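Local coordinates for protein UDP-N-acetylmuramate--L-alanine ligase (PDB 1J6U) that catalyses the ATP-dependent joining of L-alanine to UDP-N-acetylmuramate, a cytoplasmic step in the synthesis of the peptidoglycan cell wall, at residues K125-A130 with E304-V309; A133-H138 with A297-A302; T144-G149 with G157-G162; V309-S314 with D328-T333. One frame throughout, in Å; residues are numbered along the deposited sequence.

In the fold
Contacts 1 and 2 both pair helix 125-138 with helix 296-305 or the chain just after it, and their centres lie about 11 Å apart. Contact 3 is the antiparallel edge of the central-domain sheet, whose strand 144-146 follows helix 125-138; it is nested within the loops closed by contacts 1 and 2, its centre about 12 Å from that of contact 1. Contact 4 comes last, at the start of the C-terminal domain, and shares Val309 with contact 1, their centres again about 12 Å apart. The chain thus leaves the central domain beside the predicted ATP-binding loop, and Arg312 of contact 4 packs on Thr126 and Thr127, so the two domains touch there.

Contact 1. Residues K125-A130 with E304-V309; sequences KTTTTA and EEFRGV
Val309 and Phe306 approach helix 125-138 from the chain that leaves helix 296-305, and both reach the methyl of Ala130. Val309 brings its CG2 branch to within 3.5 Å of Ala130 CB, a tight carbon pair. Val309 CG2 also lies near the backbone of Thr127, while CG1, anti to the backbone N (chi1 176°), faces the CG2 methyl of Thr126. Phe306 meets the helix with the far end of its ring: CZ stands 3.7 Å from Ala130 CB, which lies at the ring edge and close to the ring plane. On the Thr127 side, CE2 meets the CG2 methyl at 3.9 Å. One face of the ring is covered by its own chain, which folds back so that Gly308 N sits over the ring centre.

The helix segment begins within the predicted ATP-binding loop, the P-loop of the Mur ligase central domain, which includes Lys125, Thr126 and Thr127. The first turns of the P-loop helix therefore carry the apolar patch, and the chain that packs there, 304-309, leads on to the C-terminal domain. Ala130 has no bulk beyond CB, and Phe306 and Val309 can both settle against that one methyl. Phe306 also meets the ring of His134, one turn further along the helix.

Polar linkage between the segments runs through a water that accepts from Val309 N at 2.7 Å and lies 3.1 Å from Thr127 OG1. That hydroxyl lies anti to the carbonyl carbon of Thr127, which leaves the CG2 branch of the same residue to meet the phenylalanine ring.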
# COMPACT_ATOMS: atom_id res chain seq x y z
N LYS A 125 -0.20 -0.53 6.56
CA LYS A 125 -1.07 -1.63 6.26
C LYS A 125 -0.68 -2.51 5.08
O LYS A 125 -0.62 -3.73 5.20
CB LYS A 125 -2.48 -1.04 6.11
CG LYS A 125 -3.55 -1.91 5.60
CD LYS A 125 -4.83 -1.10 5.55
CE LYS A 125 -4.61 0.15 4.73
NZ LYS A 125 -5.62 1.21 4.98
N THR A 126 -0.38 -1.89 3.95
CA THR A 126 -0.06 -2.67 2.75
C THR A 126 1.28 -3.36 2.84
O THR A 126 1.41 -4.53 2.43
CB THR A 126 -0.14 -1.78 1.44
OG1 THR A 126 -1.39 -1.09 1.42
CG2 THR A 126 -0.08 -2.62 0.19
N THR A 127 2.29 -2.66 3.35
CA THR A 127 3.61 -3.27 3.49
C THR A 127 3.55 -4.42 4.51
O THR A 127 4.10 -5.51 4.27
CB THR A 127 4.69 -2.23 3.93
OG1 THR A 127 5.05 -1.43 2.82
CG2 THR A 127 5.96 -2.94 4.45
N THR A 128 2.87 -4.15 5.63
CA THR A 128 2.72 -5.15 6.69
C THR A 128 2.03 -6.38 6.13
O THR A 128 2.47 -7.52 6.34
CB THR A 128 1.94 -4.59 7.87
OG1 THR A 128 2.73 -3.54 8.47
CG2 THR A 128 1.65 -5.69 8.91
N THR A 129 0.97 -6.15 5.37
CA THR A 129 0.28 -7.26 4.72
C THR A 129 1.20 -8.02 3.78
O THR A 129 1.15 -9.24 3.70
CB THR A 129 -0.90 -6.78 3.88
OG1 THR A 129 -1.76 -5.97 4.68
CG2 THR A 129 -1.66 -7.96 3.34
N ALA A 130 2.03 -7.29 3.04
CA ALA A 130 2.91 -7.92 2.08
C ALA A 130 3.94 -8.76 2.84
O ALA A 130 4.31 -9.89 2.43
CB ALA A 130 3.58 -6.84 1.17
N GLU A 304 14.15 -10.70 6.04
CA GLU A 304 15.36 -10.09 5.54
C GLU A 304 15.31 -10.00 4.01
O GLU A 304 15.80 -9.05 3.43
CB GLU A 304 16.58 -10.88 6.00
CG GLU A 304 17.86 -10.34 5.45
CD GLU A 304 19.07 -10.81 6.21
OE1 GLU A 304 19.09 -11.99 6.61
OE2 GLU A 304 20.00 -9.99 6.39
N GLU A 305 14.68 -10.97 3.38
CA GLU A 305 14.56 -11.03 1.94
C GLU A 305 13.38 -10.25 1.33
O GLU A 305 13.32 -10.08 0.13
CB GLU A 305 14.47 -12.51 1.52
CG GLU A 305 15.82 -13.27 1.54
CD GLU A 305 15.66 -14.81 1.42
OE1 GLU A 305 14.61 -15.26 0.89
OE2 GLU A 305 16.58 -15.56 1.84
N PHE A 306 12.46 -9.78 2.15
CA PHE A 306 11.28 -9.08 1.69
C PHE A 306 11.68 -7.96 0.78
O PHE A 306 12.46 -7.14 1.18
CB PHE A 306 10.55 -8.52 2.88
CG PHE A 306 9.37 -7.70 2.53
CD1 PHE A 306 8.31 -8.26 1.79
CD2 PHE A 306 9.29 -6.38 2.96
CE1 PHE A 306 7.21 -7.50 1.50
CE2 PHE A 306 8.18 -5.62 2.68
CZ PHE A 306 7.13 -6.17 1.94
N ARG A 307 11.13 -7.92 -0.44
CA ARG A 307 11.53 -6.89 -1.39
C ARG A 307 10.72 -5.61 -1.45
O ARG A 307 11.11 -4.66 -2.12
CB ARG A 307 11.76 -7.52 -2.77
CG ARG A 307 13.05 -8.37 -2.75
CD ARG A 307 13.41 -9.08 -4.06
N GLY A 308 9.64 -5.56 -0.69
CA GLY A 308 8.86 -4.34 -0.63
C GLY A 308 7.70 -4.33 -1.59
O GLY A 308 7.54 -5.23 -2.43
N VAL A 309 6.90 -3.29 -1.46
CA VAL A 309 5.73 -3.13 -2.31
C VAL A 309 5.98 -1.96 -3.21
O VAL A 309 6.51 -0.95 -2.74
CB VAL A 309 4.52 -2.77 -1.49
CG1 VAL A 309 3.28 -2.50 -2.42
CG2 VAL A 309 4.29 -3.85 -0.49
O HOH W 1 7.39 -2.18 0.98

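Contact 2. Residues A133-H138 with A297-A302; sequences AHVLKH and APVLEA
His134 and His138, one turn apart on helix 125-138, each send NE2 to an oxygen of helix 296-305. The stronger bond is from His134 NE2 to Ala302 O, 2.6 Å long but bent, with an N-H...O angle of 134°. The oxygen lies in the plane of the imidazole, whereas the nitrogen stands above the carbonyl plane. In the second, weak bond, His138 NE2 points almost straight at Glu301 OE1 over 3.2 Å. The extended chain of Glu301 crosses the histidine side chain at about a right angle, its carboxylate turned steeply against the ring while OE1 stays at the ring edge. A negative carboxylate here could favour the protonated form of His138.

Ala302 CB supplies a CH-pi contact, placed over one face of the His138 ring at 3.9 Å from its centroid. The His138 ring is carried out from helix 125-138 by CG lying anti to the backbone N (chi1 -177°), which lays it across the alanine. The methyl thus fills the middle of the interface, and Ala302 has the closest CA approach to the opposite helix, to Val135.

Purely apolar packing lies on the more buried side, where Val135 CG1 meets Val299 CG2 at 3.9 Å and the two side chains cross at a slant. Val135 continues onto Val285 and Phe289 of helix 276-291.

The axes of the two short segments pass 9.0 Å apart at 124°, a steeply crossed helix pair that packs helix 296-305 against the C-terminal half of the P-loop helix in the Mur ligase central domain.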
# COMPACT_ATOMS: atom_id res chain seq x y z
N ALA A 133 2.17 -11.95 4.06
CA ALA A 133 2.05 -12.82 2.91
C ALA A 133 3.42 -13.41 2.52
O ALA A 133 3.54 -14.60 2.22
CB ALA A 133 1.48 -12.03 1.69
N HIS A 134 4.43 -12.55 2.48
CA HIS A 134 5.77 -13.00 2.13
C HIS A 134 6.29 -14.10 3.11
O HIS A 134 6.84 -15.10 2.67
CB HIS A 134 6.70 -11.79 2.09
CG HIS A 134 8.15 -12.12 1.92
ND1 HIS A 134 8.69 -12.49 0.71
CD2 HIS A 134 9.18 -12.06 2.80
CE1 HIS A 134 10.00 -12.63 0.84
NE2 HIS A 134 10.32 -12.38 2.10
N VAL A 135 6.12 -13.89 4.41
CA VAL A 135 6.50 -14.89 5.44
C VAL A 135 5.74 -16.21 5.17
O VAL A 135 6.34 -17.28 5.00
CB VAL A 135 6.12 -14.41 6.86
CG1 VAL A 135 6.32 -15.54 7.86
CG2 VAL A 135 6.98 -13.21 7.27
N LEU A 136 4.43 -16.14 5.12
CA LEU A 136 3.63 -17.33 4.86
C LEU A 136 4.11 -18.04 3.58
O LEU A 136 4.17 -19.27 3.50
CB LEU A 136 2.14 -16.97 4.78
CG LEU A 136 1.22 -17.24 5.98
CD1 LEU A 136 1.98 -17.90 7.12
CD2 LEU A 136 0.55 -15.97 6.43
N LYS A 137 4.47 -17.29 2.56
CA LYS A 137 4.92 -17.98 1.35
C LYS A 137 6.27 -18.64 1.58
O LYS A 137 6.52 -19.74 1.09
CB LYS A 137 5.01 -16.99 0.18
CG LYS A 137 3.69 -16.68 -0.51
CD LYS A 137 3.79 -15.41 -1.40
CE LYS A 137 4.84 -15.48 -2.51
NZ LYS A 137 4.71 -16.63 -3.45
N HIS A 138 7.15 -17.97 2.34
CA HIS A 138 8.49 -18.48 2.58
C HIS A 138 8.40 -19.73 3.38
O HIS A 138 9.18 -20.65 3.16
CB HIS A 138 9.32 -17.48 3.34
CG HIS A 138 10.73 -17.91 3.57
ND1 HIS A 138 11.69 -17.85 2.59
CD2 HIS A 138 11.36 -18.32 4.69
CE1 HIS A 138 12.86 -18.19 3.10
NE2 HIS A 138 12.69 -18.48 4.38
N ALA A 297 13.35 -18.37 13.12
CA ALA A 297 14.51 -18.35 12.23
C ALA A 297 14.05 -18.18 10.77
O ALA A 297 14.56 -17.31 10.05
CB ALA A 297 15.36 -19.61 12.38
N PRO A 298 13.11 -19.03 10.29
CA PRO A 298 12.70 -18.80 8.90
C PRO A 298 11.91 -17.51 8.72
O PRO A 298 11.97 -16.91 7.65
CB PRO A 298 11.87 -20.04 8.55
CG PRO A 298 11.43 -20.53 9.80
CD PRO A 298 12.65 -20.36 10.70
N VAL A 299 11.20 -17.07 9.76
CA VAL A 299 10.43 -15.84 9.66
C VAL A 299 11.37 -14.67 9.45
O VAL A 299 11.07 -13.79 8.66
CB VAL A 299 9.57 -15.60 10.93
CG1 VAL A 299 8.94 -14.18 10.93
CG2 VAL A 299 8.47 -16.61 10.96
N LEU A 300 12.51 -14.66 10.13
CA LEU A 300 13.49 -13.58 10.01
C LEU A 300 14.28 -13.63 8.70
O LEU A 300 14.75 -12.61 8.21
CB LEU A 300 14.45 -13.60 11.19
CG LEU A 300 13.81 -13.14 12.51
CD1 LEU A 300 14.71 -13.47 13.70
CD2 LEU A 300 13.56 -11.67 12.44
N GLU A 301 14.44 -14.82 8.17
CA GLU A 301 15.15 -15.02 6.92
C GLU A 301 14.27 -14.41 5.81
O GLU A 301 14.74 -13.69 4.92
CB GLU A 301 15.33 -16.53 6.74
CG GLU A 301 16.01 -17.01 5.50
CD GLU A 301 16.08 -18.54 5.48
OE1 GLU A 301 15.24 -19.17 6.18
OE2 GLU A 301 16.95 -19.10 4.77
N ALA A 302 12.98 -14.67 5.91
CA ALA A 302 12.01 -14.17 4.98
C ALA A 302 11.95 -12.64 5.10
O ALA A 302 11.99 -11.91 4.09
CB ALA A 302 10.67 -14.77 5.28

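Contact 3. Residues T144-G149 with G157-G162; sequences TVFLGG and GNYEKG
Val145 and Glu160 form a hydrogen-bonded antiparallel pair in the edge hairpin of the mixed central-domain sheet, with strand 159-160 outermost. Val145 N gives to Glu160 O at 2.8 Å, and Glu160 N returns a bond to Val145 O. The ladder continues with Leu147 N to Asn158 O at 2.6 Å. Val145 O also receives a CA-H...O contact from Tyr159.

At the other end a side chain takes over: Gly162 N donates to Thr144 OG1 at 3.1 Å. A water bridges that hydroxyl to Lys161 NZ, whose ammonium also bonds Asn35.

Aromatic packing accompanies the non-hydrogen-bonded pair Phe146 and Tyr159. Their side chains run side by side in the same direction, with the rings in an edge-to-face (T-shaped) arrangement, planes at 67°. Both rings also meet His31 of helix 23-34, to which Tyr159 OH is hydrogen-bonded; the hairpin thereby packs on the N-terminal domain. The edge of Tyr159 presents CE1 over one face of Phe146, displaced toward the rim and 3.7 Å from Phe146 CZ.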
# COMPACT_ATOMS: atom_id res chain seq x y z
N THR A 144 -3.43 -17.57 0.15
CA THR A 144 -4.16 -16.85 -0.86
C THR A 144 -3.90 -15.43 -0.35
O THR A 144 -4.10 -15.14 0.84
CB THR A 144 -5.70 -17.15 -0.83
OG1 THR A 144 -5.93 -18.45 -1.37
CG2 THR A 144 -6.46 -16.14 -1.68
N VAL A 145 -3.42 -14.57 -1.25
CA VAL A 145 -3.12 -13.19 -0.89
C VAL A 145 -3.94 -12.12 -1.64
O VAL A 145 -4.16 -12.21 -2.84
CB VAL A 145 -1.61 -12.90 -1.13
CG1 VAL A 145 -1.22 -11.50 -0.60
CG2 VAL A 145 -0.77 -14.01 -0.46
N PHE A 146 -4.40 -11.12 -0.90
CA PHE A 146 -5.15 -10.01 -1.44
C PHE A 146 -4.37 -8.81 -0.95
O PHE A 146 -4.49 -8.41 0.21
CB PHE A 146 -6.59 -9.95 -0.88
CG PHE A 146 -7.49 -11.00 -1.43
CD1 PHE A 146 -7.55 -12.26 -0.84
CD2 PHE A 146 -8.27 -10.75 -2.56
CE1 PHE A 146 -8.37 -13.25 -1.41
CE2 PHE A 146 -9.08 -11.74 -3.10
CZ PHE A 146 -9.12 -12.99 -2.53
N LEU A 147 -3.59 -8.22 -1.84
CA LEU A 147 -2.77 -7.09 -1.46
C LEU A 147 -3.30 -5.79 -2.03
O LEU A 147 -3.80 -5.76 -3.16
CB LEU A 147 -1.37 -7.29 -2.02
CG LEU A 147 -0.18 -7.13 -1.10
CD1 LEU A 147 0.98 -6.79 -2.02
CD2 LEU A 147 -0.40 -6.06 -0.03
N GLY A 148 -3.14 -4.71 -1.27
CA GLY A 148 -3.54 -3.39 -1.72
C GLY A 148 -2.35 -2.70 -2.37
O GLY A 148 -2.17 -1.49 -2.26
N GLY A 149 -1.51 -3.47 -3.05
CA GLY A 149 -0.35 -2.88 -3.67
C GLY A 149 0.28 -3.96 -4.50
O GLY A 149 -0.27 -5.06 -4.56
N GLY A 157 0.75 -10.00 -8.65
CA GLY A 157 1.01 -8.68 -8.13
C GLY A 157 0.38 -8.21 -6.86
O GLY A 157 1.11 -7.79 -5.94
N ASN A 158 -0.95 -8.22 -6.83
CA ASN A 158 -1.70 -7.77 -5.66
C ASN A 158 -2.61 -8.91 -5.27
O ASN A 158 -3.47 -8.79 -4.39
CB ASN A 158 -2.53 -6.50 -5.96
CG ASN A 158 -3.61 -6.69 -7.06
OD1 ASN A 158 -3.45 -7.48 -8.00
ND2 ASN A 158 -4.70 -5.95 -6.93
N TYR A 159 -2.38 -10.04 -5.92
CA TYR A 159 -3.17 -11.23 -5.65
C TYR A 159 -2.39 -12.47 -5.97
O TYR A 159 -1.51 -12.45 -6.84
CB TYR A 159 -4.45 -11.26 -6.49
CG TYR A 159 -5.19 -12.58 -6.36
CD1 TYR A 159 -6.01 -12.82 -5.27
CD2 TYR A 159 -5.01 -13.61 -7.30
CE1 TYR A 159 -6.65 -14.04 -5.10
CE2 TYR A 159 -5.62 -14.84 -7.14
CZ TYR A 159 -6.45 -15.05 -6.04
OH TYR A 159 -7.11 -16.26 -5.85
N GLU A 160 -2.70 -13.55 -5.26
CA GLU A 160 -2.09 -14.86 -5.47
C GLU A 160 -3.05 -15.87 -4.90
O GLU A 160 -3.59 -15.65 -3.82
CB GLU A 160 -0.74 -15.00 -4.75
CG GLU A 160 -0.06 -16.33 -5.08
CD GLU A 160 1.44 -16.32 -4.83
OE1 GLU A 160 1.89 -16.86 -3.79
OE2 GLU A 160 2.17 -15.77 -5.67
N LYS A 161 -3.28 -16.95 -5.62
CA LYS A 161 -4.18 -17.99 -5.14
C LYS A 161 -3.34 -19.09 -4.51
O LYS A 161 -2.33 -19.51 -5.09
CB LYS A 161 -4.98 -18.61 -6.29
CG LYS A 161 -5.92 -19.69 -5.79
CD LYS A 161 -6.94 -20.14 -6.80
CE LYS A 161 -8.06 -20.93 -6.13
NZ LYS A 161 -8.84 -20.11 -5.13
N GLY A 162 -3.76 -19.56 -3.34
CA GLY A 162 -3.04 -20.64 -2.68
C GLY A 162 -4.07 -21.45 -1.90
O GLY A 162 -5.20 -21.00 -1.76
O HOH W 2 -8.27 -19.26 -2.42

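Contact 4. Residues V309-S314 with D328-T333; sequences VHRRFS and DDYAHT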
# COMPACT_ATOMS: atom_id res chain seq x y z
N VAL A 309 6.90 -3.29 -1.46
CA VAL A 309 5.73 -3.13 -2.31
C VAL A 309 5.98 -1.96 -3.21
O VAL A 309 6.51 -0.95 -2.74
CB VAL A 309 4.52 -2.77 -1.49
CG1 VAL A 309 3.28 -2.50 -2.42
CG2 VAL A 309 4.29 -3.85 -0.49
N HIS A 310 5.58 -2.06 -4.49
CA HIS A 310 5.76 -0.91 -5.40
C HIS A 310 5.15 0.36 -4.86
O HIS A 310 4.06 0.37 -4.27
CB HIS A 310 5.25 -1.23 -6.81
CG HIS A 310 6.04 -2.32 -7.49
ND1 HIS A 310 5.81 -2.74 -8.78
CD2 HIS A 310 7.05 -3.09 -7.02
CE1 HIS A 310 6.65 -3.72 -9.09
NE2 HIS A 310 7.41 -3.95 -8.03
N ARG A 311 5.93 1.42 -4.99
CA ARG A 311 5.62 2.76 -4.56
C ARG A 311 5.81 2.98 -3.08
O ARG A 311 5.41 4.02 -2.54
CB ARG A 311 4.20 3.19 -4.95
CG ARG A 311 3.94 3.19 -6.47
CD ARG A 311 3.45 4.57 -6.84
NE ARG A 311 2.25 4.48 -7.63
CZ ARG A 311 1.45 5.51 -7.88
NH1 ARG A 311 1.71 6.74 -7.41
NH2 ARG A 311 0.35 5.29 -8.58
N ARG A 312 6.37 1.99 -2.39
CA ARG A 312 6.69 2.25 -0.97
C ARG A 312 8.22 2.21 -1.04
O ARG A 312 8.83 1.16 -0.94
CB ARG A 312 6.13 1.17 -0.03
CG ARG A 312 4.85 0.58 -0.50
CD ARG A 312 3.64 1.41 -0.12
NE ARG A 312 2.60 1.11 -1.10
CZ ARG A 312 1.30 1.21 -0.87
NH1 ARG A 312 0.87 1.61 0.32
NH2 ARG A 312 0.45 0.88 -1.83
N PHE A 313 8.79 3.39 -1.30
CA PHE A 313 10.21 3.57 -1.51
C PHE A 313 10.77 2.45 -2.40
O PHE A 313 11.77 1.82 -2.03
CB PHE A 313 10.97 3.60 -0.18
CG PHE A 313 12.33 4.30 -0.25
CD1 PHE A 313 12.47 5.64 0.12
CD2 PHE A 313 13.48 3.61 -0.66
CE1 PHE A 313 13.73 6.28 0.09
CE2 PHE A 313 14.74 4.25 -0.69
CZ PHE A 313 14.85 5.59 -0.31
N SER A 314 10.12 2.19 -3.54
CA SER A 314 10.61 1.15 -4.45
C SER A 314 11.62 1.69 -5.47
O SER A 314 11.45 2.79 -6.02
CB SER A 314 9.46 0.45 -5.18
OG SER A 314 8.50 1.35 -5.63
N ASP A 328 10.36 5.35 -6.51
CA ASP A 328 8.93 5.68 -6.44
C ASP A 328 8.34 5.62 -5.03
O ASP A 328 8.55 4.66 -4.30
CB ASP A 328 8.11 4.72 -7.30
CG ASP A 328 8.43 4.86 -8.77
OD1 ASP A 328 8.35 6.00 -9.24
OD2 ASP A 328 8.74 3.86 -9.44
N ASP A 329 7.60 6.64 -4.66
CA ASP A 329 6.97 6.64 -3.37
C ASP A 329 5.65 7.39 -3.38
O ASP A 329 5.57 8.50 -3.87
CB ASP A 329 7.86 7.23 -2.28
CG ASP A 329 7.38 6.85 -0.90
OD1 ASP A 329 6.64 7.64 -0.25
OD2 ASP A 329 7.71 5.72 -0.46
N TYR A 330 4.65 6.73 -2.81
CA TYR A 330 3.27 7.18 -2.68
C TYR A 330 3.06 8.40 -1.82
O TYR A 330 2.00 8.97 -1.84
CB TYR A 330 2.45 6.06 -2.05
CG TYR A 330 1.23 5.67 -2.79
CD1 TYR A 330 1.20 5.73 -4.18
CD2 TYR A 330 0.12 5.15 -2.12
CE1 TYR A 330 0.10 5.26 -4.90
CE2 TYR A 330 -0.99 4.67 -2.84
CZ TYR A 330 -0.99 4.73 -4.23
OH TYR A 330 -2.04 4.23 -4.97
N ALA A 331 4.06 8.79 -1.04
CA ALA A 331 3.84 9.91 -0.12
C ALA A 331 3.06 11.10 -0.70
O ALA A 331 3.32 11.53 -1.83
CB ALA A 331 5.18 10.39 0.44
N HIS A 332 2.12 11.63 0.09
CA HIS A 332 1.32 12.78 -0.32
C HIS A 332 1.08 13.73 0.82
O HIS A 332 0.58 14.82 0.66
CB HIS A 332 -0.02 12.32 -0.88
CG HIS A 332 -0.79 11.46 0.06
ND1 HIS A 332 -0.67 10.09 0.08
CD2 HIS A 332 -1.68 11.79 1.03
CE1 HIS A 332 -1.44 9.61 1.04
NE2 HIS A 332 -2.07 10.62 1.62
N THR A 333 1.50 13.31 1.98
CA THR A 333 1.35 14.06 3.20
C THR A 333 2.67 14.67 3.62
O THR A 333 3.72 14.13 3.35
CB THR A 333 0.87 13.09 4.29
OG1 THR A 333 -0.54 12.95 4.17
CG2 THR A 333 1.27 13.52 5.65
O HOH W 3 9.41 1.21 -8.30
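Ser314 and Asp328 form a hydrogen-bonded antiparallel pair where strands 314-319 and 324-329 of the C-terminal-domain sheet meet. Asp328 N gives to Ser314 O at 2.8 Å, and Ser314 N returns a bond to Asp328 O. Phe313 and Ser314 together face Asp328, a G1 beta bulge, and Phe313 N finds its acceptor in a side chain: Asp329 OD2 takes it at 2.7 Å through the anti lone pair. The other oxygen, OD1, accepts from Ala331 N in an Asx turn, met from above the carboxylate plane. Both oxygens of Asp329 thus hold backbone N-H groups, one in each segment.

Just before the bulge, a type II turn from Val309 to Arg312 is closed by Arg312 N on Val309 O. Its third residue uses both backbone polar atoms: Arg311 O accepts from Tyr330 N at 2.8 Å, and Arg311 N gives to Ser314 OG at 2.6 Å. Ser314 OG, held between its own backbone N and carbonyl carbon (chi1 44°), is turned back to take that N-H. It also shares a water with Asp328 OD2, to which the water donates, while Asp328 OD1 is bonded to Ser447.

Two arginines flank Tyr330. The Arg312 guanidinium lies more nearly parallel to the ring, the planes 32° apart, and its side chain packs on Thr126 and Thr127 of the central domain. Arg311 NH1 has a weak hydrogen bond to Gly441 O. Arg311 bends at chi2 and chi3 and presents a guanidinium face to the ring edge, planes 87° apart, leaving CZ 3.3 Å from Tyr330 CE1.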